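Side-chain contacts in GH3 beta-N-acetylglucosaminidase (Paenibacillaceae, PDB 6K5J), which probably hydrolyses terminal non-reducing beta-N-acetylglucosamine units from chitin oligosaccharides and related glycosides, as a family 3 glycoside hydrolase: residues Val298-Glu303 with Gly400-Glu405; Lys371-Leu376 with Met510-Leu515. All coordinates share one frame; numbering follows the deposited sequence.

Interaction 1 (Val298-Glu303 with Gly400-Glu405)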
loop_
_atom_site.group_PDB
_atom_site.type_symbol
_atom_site.label_atom_id
_atom_site.label_comp_id
_atom_site.label_asym_id
_atom_site.label_seq_id
_atom_site.Cartn_x
_atom_site.Cartn_y
_atom_site.Cartn_z
ATOM N N VAL A 298 -12.307 11.360 -0.588
ATOM C CA VAL A 298 -13.343 10.958 0.367
ATOM C C VAL A 298 -13.858 9.596 -0.100
ATOM O O VAL A 298 -14.747 9.504 -0.951
ATOM C CB VAL A 298 -14.471 11.986 0.493
ATOM C CG1 VAL A 298 -15.356 11.643 1.695
ATOM C CG2 VAL A 298 -13.897 13.403 0.666
ATOM N N SER A 299 -13.303 8.519 0.472
ATOM C CA SER A 299 -13.348 7.207 -0.187
ATOM C C SER A 299 -14.664 6.450 -0.035
ATOM O O SER A 299 -14.969 5.596 -0.879
ATOM C CB SER A 299 -12.226 6.311 0.340
ATOM O OG SER A 299 -10.951 6.854 0.036
ATOM N N HIS A 300 -15.439 6.685 1.025
ATOM C CA HIS A 300 -16.420 5.653 1.369
ATOM C C HIS A 300 -17.865 6.131 1.508
ATOM O O HIS A 300 -18.768 5.585 0.861
ATOM C CB HIS A 300 -15.960 4.963 2.663
ATOM C CG HIS A 300 -14.633 4.276 2.536
ATOM N ND1 HIS A 300 -14.413 3.251 1.641
ATOM C CD2 HIS A 300 -13.447 4.498 3.153
ATOM C CE1 HIS A 300 -13.154 2.854 1.729
ATOM N NE2 HIS A 300 -12.546 3.600 2.637
ATOM N N ARG A 301 -18.109 7.124 2.354
ATOM C CA ARG A 301 -19.468 7.484 2.743
ATOM C C ARG A 301 -19.988 8.618 1.870
ATOM O O ARG A 301 -19.437 9.724 1.890
ATOM C CB ARG A 301 -19.517 7.883 4.217
ATOM C CG ARG A 301 -18.767 6.924 5.130
ATOM C CD ARG A 301 -19.392 6.862 6.502
ATOM N NE ARG A 301 -20.781 6.427 6.402
ATOM C CZ ARG A 301 -21.637 6.422 7.415
ATOM N NH1 ARG A 301 -21.245 6.828 8.618
ATOM N NH2 ARG A 301 -22.884 6.011 7.224
ATOM N N TYR A 302 -21.071 8.345 1.131
ATOM C CA TYR A 302 -21.655 9.355 0.251
ATOM C C TYR A 302 -21.978 10.653 0.993
ATOM O O TYR A 302 -21.794 11.753 0.449
ATOM C CB TYR A 302 -22.910 8.797 -0.412
ATOM C CG TYR A 302 -23.610 9.792 -1.294
ATOM C CD1 TYR A 302 -23.214 9.981 -2.613
ATOM C CD2 TYR A 302 -24.667 10.554 -0.808
ATOM C CE1 TYR A 302 -23.847 10.904 -3.425
ATOM C CE2 TYR A 302 -25.309 11.478 -1.614
ATOM C CZ TYR A 302 -24.898 11.647 -2.922
ATOM O OH TYR A 302 -25.533 12.568 -3.721
ATOM N N GLU A 303 -22.492 10.545 2.223
ATOM C CA GLU A 303 -22.835 11.738 2.996
ATOM C C GLU A 303 -21.619 12.629 3.205
ATOM O O GLU A 303 -21.719 13.859 3.130
ATOM C CB GLU A 303 -23.428 11.345 4.349
ATOM C CG GLU A 303 -24.749 10.600 4.269
ATOM C CD GLU A 303 -24.578 9.111 3.992
ATOM O OE1 GLU A 303 -23.413 8.643 3.895
ATOM O OE2 GLU A 303 -25.614 8.413 3.882
ATOM N N GLY A 400 -10.237 -7.800 9.657
ATOM C CA GLY A 400 -9.462 -7.018 8.724
ATOM C C GLY A 400 -9.616 -5.514 8.860
ATOM O O GLY A 400 -10.545 -5.008 9.489
ATOM N N SER A 401 -8.657 -4.811 8.263
ATOM C CA SER A 401 -8.725 -3.378 8.004
ATOM C C SER A 401 -8.194 -3.165 6.590
ATOM O O SER A 401 -7.920 -4.125 5.862
ATOM C CB SER A 401 -7.943 -2.579 9.059
ATOM O OG SER A 401 -6.575 -2.439 8.707
ATOM N N GLU A 402 -8.041 -1.905 6.188
ATOM C CA GLU A 402 -7.512 -1.633 4.856
ATOM C C GLU A 402 -5.990 -1.706 4.801
ATOM O O GLU A 402 -5.431 -1.845 3.705
ATOM C CB GLU A 402 -7.995 -0.267 4.374
ATOM C CG GLU A 402 -9.448 -0.239 3.934
ATOM C CD GLU A 402 -9.958 1.178 3.723
ATOM O OE1 GLU A 402 -10.491 1.797 4.676
ATOM O OE2 GLU A 402 -9.804 1.684 2.602
ATOM N N VAL A 403 -5.314 -1.611 5.952
ATOM C CA VAL A 403 -3.878 -1.875 6.002
ATOM C C VAL A 403 -3.619 -3.375 6.099
ATOM O O VAL A 403 -2.712 -3.908 5.445
ATOM C CB VAL A 403 -3.217 -1.120 7.176
ATOM C CG1 VAL A 403 -1.704 -1.038 6.980
ATOM C CG2 VAL A 403 -3.807 0.273 7.341
ATOM N N ASP A 404 -4.421 -4.074 6.902
ATOM C CA ASP A 404 -4.282 -5.509 7.143
ATOM C C ASP A 404 -5.610 -6.176 6.784
ATOM O O ASP A 404 -6.498 -6.324 7.628
ATOM C CB ASP A 404 -3.886 -5.771 8.593
ATOM C CG ASP A 404 -2.802 -6.811 8.714
ATOM O OD1 ASP A 404 -2.833 -7.789 7.931
ATOM O OD2 ASP A 404 -1.917 -6.649 9.582
ATOM N N GLU A 405 -5.736 -6.592 5.529
ATOM C CA GLU A 405 -7.005 -7.068 4.998
ATOM C C GLU A 405 -7.150 -8.576 5.165
ATOM O O GLU A 405 -6.161 -9.316 5.217
ATOM C CB GLU A 405 -7.135 -6.690 3.519
ATOM C CG GLU A 405 -8.469 -7.058 2.880
ATOM C CD GLU A 405 -9.652 -6.351 3.534
ATOM O OE1 GLU A 405 -10.110 -5.322 2.986
ATOM O OE2 GLU A 405 -10.128 -6.829 4.592
HETATM O O HOH W 1 -9.684 4.775 2.548
#

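Interaction 2 (Lys371-Leu376 with Met510-Leu515)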
loop_
_atom_site.group_PDB
_atom_site.type_symbol
_atom_site.label_atom_id
_atom_site.label_comp_id
_atom_site.label_asym_id
_atom_site.label_seq_id
_atom_site.Cartn_x
_atom_site.Cartn_y
_atom_site.Cartn_z
ATOM N N LYS A 371 15.370 -13.270 -4.694
ATOM C CA LYS A 371 16.420 -12.365 -4.238
ATOM C C LYS A 371 16.088 -11.679 -2.918
ATOM O O LYS A 371 16.967 -11.036 -2.336
ATOM C CB LYS A 371 16.696 -11.287 -5.304
ATOM C CG LYS A 371 17.424 -11.787 -6.547
ATOM C CD LYS A 371 17.644 -10.657 -7.577
ATOM C CE LYS A 371 18.911 -9.842 -7.289
ATOM N NZ LYS A 371 19.012 -8.590 -8.126
ATOM N N SER A 372 14.857 -11.810 -2.433
ATOM C CA SER A 372 14.345 -11.035 -1.310
ATOM C C SER A 372 14.469 -11.752 0.035
ATOM O O SER A 372 14.798 -11.109 1.038
ATOM C CB SER A 372 12.872 -10.670 -1.588
ATOM O OG SER A 372 12.298 -9.904 -0.548
ATOM N N ILE A 373 14.237 -13.072 0.079
ATOM C CA ILE A 373 14.240 -13.806 1.347
ATOM C C ILE A 373 15.530 -13.542 2.107
ATOM O O ILE A 373 16.631 -13.640 1.553
ATOM C CB ILE A 373 14.054 -15.316 1.108
ATOM C CG1 ILE A 373 12.827 -15.581 0.213
ATOM C CG2 ILE A 373 13.970 -16.035 2.463
ATOM C CD1 ILE A 373 11.490 -15.123 0.814
ATOM N N THR A 374 15.390 -13.234 3.395
ATOM C CA THR A 374 16.486 -12.772 4.232
ATOM C C THR A 374 16.615 -13.669 5.456
ATOM O O THR A 374 15.613 -14.087 6.033
ATOM C CB THR A 374 16.231 -11.320 4.652
ATOM O OG1 THR A 374 16.061 -10.526 3.469
ATOM C CG2 THR A 374 17.382 -10.773 5.486
ATOM N N LEU A 375 17.849 -13.980 5.839
ATOM C CA LEU A 375 18.124 -14.757 7.042
ATOM C C LEU A 375 18.667 -13.806 8.099
ATOM O O LEU A 375 19.741 -13.228 7.920
ATOM C CB LEU A 375 19.125 -15.883 6.762
ATOM C CG LEU A 375 19.543 -16.772 7.953
ATOM C CD1 LEU A 375 18.326 -17.329 8.696
ATOM C CD2 LEU A 375 20.434 -17.910 7.485
ATOM N N LEU A 376 17.931 -13.639 9.192
ATOM C CA LEU A 376 18.343 -12.720 10.245
ATOM C C LEU A 376 19.079 -13.408 11.383
ATOM O O LEU A 376 19.891 -12.767 12.060
ATOM C CB LEU A 376 17.124 -11.983 10.820
ATOM C CG LEU A 376 16.549 -10.809 10.022
ATOM C CD1 LEU A 376 15.795 -11.306 8.824
ATOM C CD2 LEU A 376 15.609 -9.993 10.913
ATOM N N MET A 510 6.315 -17.044 -0.861
ATOM C CA MET A 510 6.262 -18.348 -0.218
ATOM C C MET A 510 6.962 -19.410 -1.056
ATOM O O MET A 510 7.557 -20.343 -0.497
ATOM C CB MET A 510 4.807 -18.721 0.071
ATOM C CG MET A 510 4.129 -17.787 1.104
ATOM S SD MET A 510 4.970 -17.729 2.719
ATOM C CE MET A 510 6.041 -16.272 2.582
ATOM N N ARG A 511 6.924 -19.277 -2.382
ATOM C CA ARG A 511 7.702 -20.171 -3.239
ATOM C C ARG A 511 9.187 -20.022 -2.957
ATOM O O ARG A 511 9.892 -21.015 -2.757
ATOM C CB ARG A 511 7.406 -19.898 -4.713
ATOM C CG ARG A 511 8.296 -20.697 -5.697
ATOM C CD ARG A 511 8.062 -20.258 -7.158
ATOM N NE ARG A 511 8.997 -20.919 -8.073
ATOM C CZ ARG A 511 10.228 -20.494 -8.336
ATOM N NH1 ARG A 511 10.695 -19.389 -7.763
ATOM N NH2 ARG A 511 10.999 -21.180 -9.184
ATOM N N ALA A 512 9.673 -18.775 -2.916
ATOM C CA ALA A 512 11.085 -18.524 -2.656
ATOM C C ALA A 512 11.474 -19.001 -1.266
ATOM O O ALA A 512 12.549 -19.580 -1.075
ATOM C CB ALA A 512 11.384 -17.032 -2.816
ATOM N N LEU A 513 10.608 -18.762 -0.281
ATOM C CA LEU A 513 10.893 -19.231 1.068
ATOM C C LEU A 513 11.028 -20.748 1.102
ATOM O O LEU A 513 11.929 -21.282 1.756
ATOM C CB LEU A 513 9.792 -18.768 2.017
ATOM C CG LEU A 513 9.873 -19.283 3.445
ATOM C CD1 LEU A 513 11.175 -18.801 4.110
ATOM C CD2 LEU A 513 8.656 -18.789 4.203
ATOM N N ALA A 514 10.131 -21.460 0.410
ATOM C CA ALA A 514 10.236 -22.915 0.347
ATOM C C ALA A 514 11.553 -23.340 -0.285
ATOM O O ALA A 514 12.206 -24.276 0.193
ATOM C CB ALA A 514 9.055 -23.498 -0.437
ATOM N N LEU A 515 11.962 -22.662 -1.363
ATOM C CA LEU A 515 13.220 -23.019 -2.016
ATOM C C LEU A 515 14.413 -22.798 -1.088
ATOM O O LEU A 515 15.388 -23.552 -1.133
ATOM C CB LEU A 515 13.395 -22.217 -3.306
ATOM C CG LEU A 515 12.369 -22.494 -4.417
ATOM C CD1 LEU A 515 12.456 -21.433 -5.494
ATOM C CD2 LEU A 515 12.562 -23.876 -5.030
#

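Interaction 1 (Val298-Glu303 with Gly400-Glu405)
His300 NE2 and the carboxylate of Glu402 meet head on, and the bond between them is weak. NE2 donates to Glu402 OE1 over 3.4 Å with a bent N-H...O angle of 128°. A second weak bond goes to Glu402 OE2, near the ring plane, but it is doubtful because the position of that oxygen is less sure. The carboxylate is turned 75° from the imidazole plane, a poor match for a straight two-pronged grip. A water bridges the pair, 3.1 Å from His300 NE2 and donating to Glu402 OE2. The ring has a firmer polar partner behind it, since His300 ND1 is hydrogen-bonded to Arg51 NH1, which helps fix its rotation. The Glu402 chain runs out extended beyond CG (chi2 169°), and this reach carries the carboxylate across to the histidine. OE2 also bonds to a glycerol, probably from the crystallisation liquor, and the side chain comes within about 4 Å, nearest atoms, of an N-acetylglucosamine.

Packing is slight. Ser299 CB sits 3.5 Å above the His300 ring plane, over its centre. Behind Glu402, Ser401 OG accepts from Val403 N at 3.1 Å and from Asp404 N at 3.3 Å, an ST turn and ST motif that shape the loop.

His300 lies between strand 296-298 of the N-terminal domain, whose parallel neighbour is strand 21-23, and helix 302-317, with Arg301 in the N-cap position. Glu402 reaches it from the loop joining strand 390-396 to helix 413-419.

Interaction 2 (Lys371-Leu376 with Met510-Leu515)
Ile373 lays the CG1-CD1 arm of its side chain against one turn of helix 507-517, and the apolar contacts are all made by that arm. CG1 lies 3.7 Å from Ala512 CB, while CD1 goes on to Leu513 CB at 4.2 Å and passes 3.9 Å from Leu513 N. With chi1 at -51°, CG1 stands beside the backbone N of Ile373 and CG2 is anti to it, which places the longer branch on the helix. The backbones come close here, 6.4 Å between Ile373 CA and Leu513 CA, and the small Ala512 side chain suits that approach. Trimming this residue to an alanine removes CG1 and CD1 and would probably leave Ala512 CB and Leu513 CB without their apolar mate, opening a gap against the helix.

Polar bonds hold the flanks. Thr374 OG1 donates to Ser372 O at 2.8 Å, in the carbonyl plane, bracing the turn that carries Ile373 from helix 359-372 into strand 374-377; the same hydroxyl is hydrogen-bonded to Tyr503 OH.

Charge enters next door, at Arg511, whose NH1 forms a salt bridge with Glu370 of helix 359-372; Leu515 CD1 rests over one face of the guanidinium, toward its rim.

The buried meeting of Ile373, Ala512 and Leu513 is therefore purely hydrophobic, relying on close fit, while directional bonds fix the turn beside it.

In the fold
From the N terminus the chain meets the first half of interaction 1 at 298-303, then the first half of interaction 2 at 371-376, returns to interaction 1 at 400-405 and completes interaction 2 at 510-515. The two closures therefore cross instead of nesting, with 96 residues between the segments of the first and 133 between those of the second. Interaction 1 reaches from the TIM-barrel-type N-terminal domain to a loop of the C-terminal mixed sheet region. Interaction 2 ties the entry to that region, helix 359-372 and outermost strand 374-377, to its late helix 507-517. The centres of interaction 1 and interaction 2 are about 32 Å apart, and the two lie on opposite sides of the chain's centre without touching.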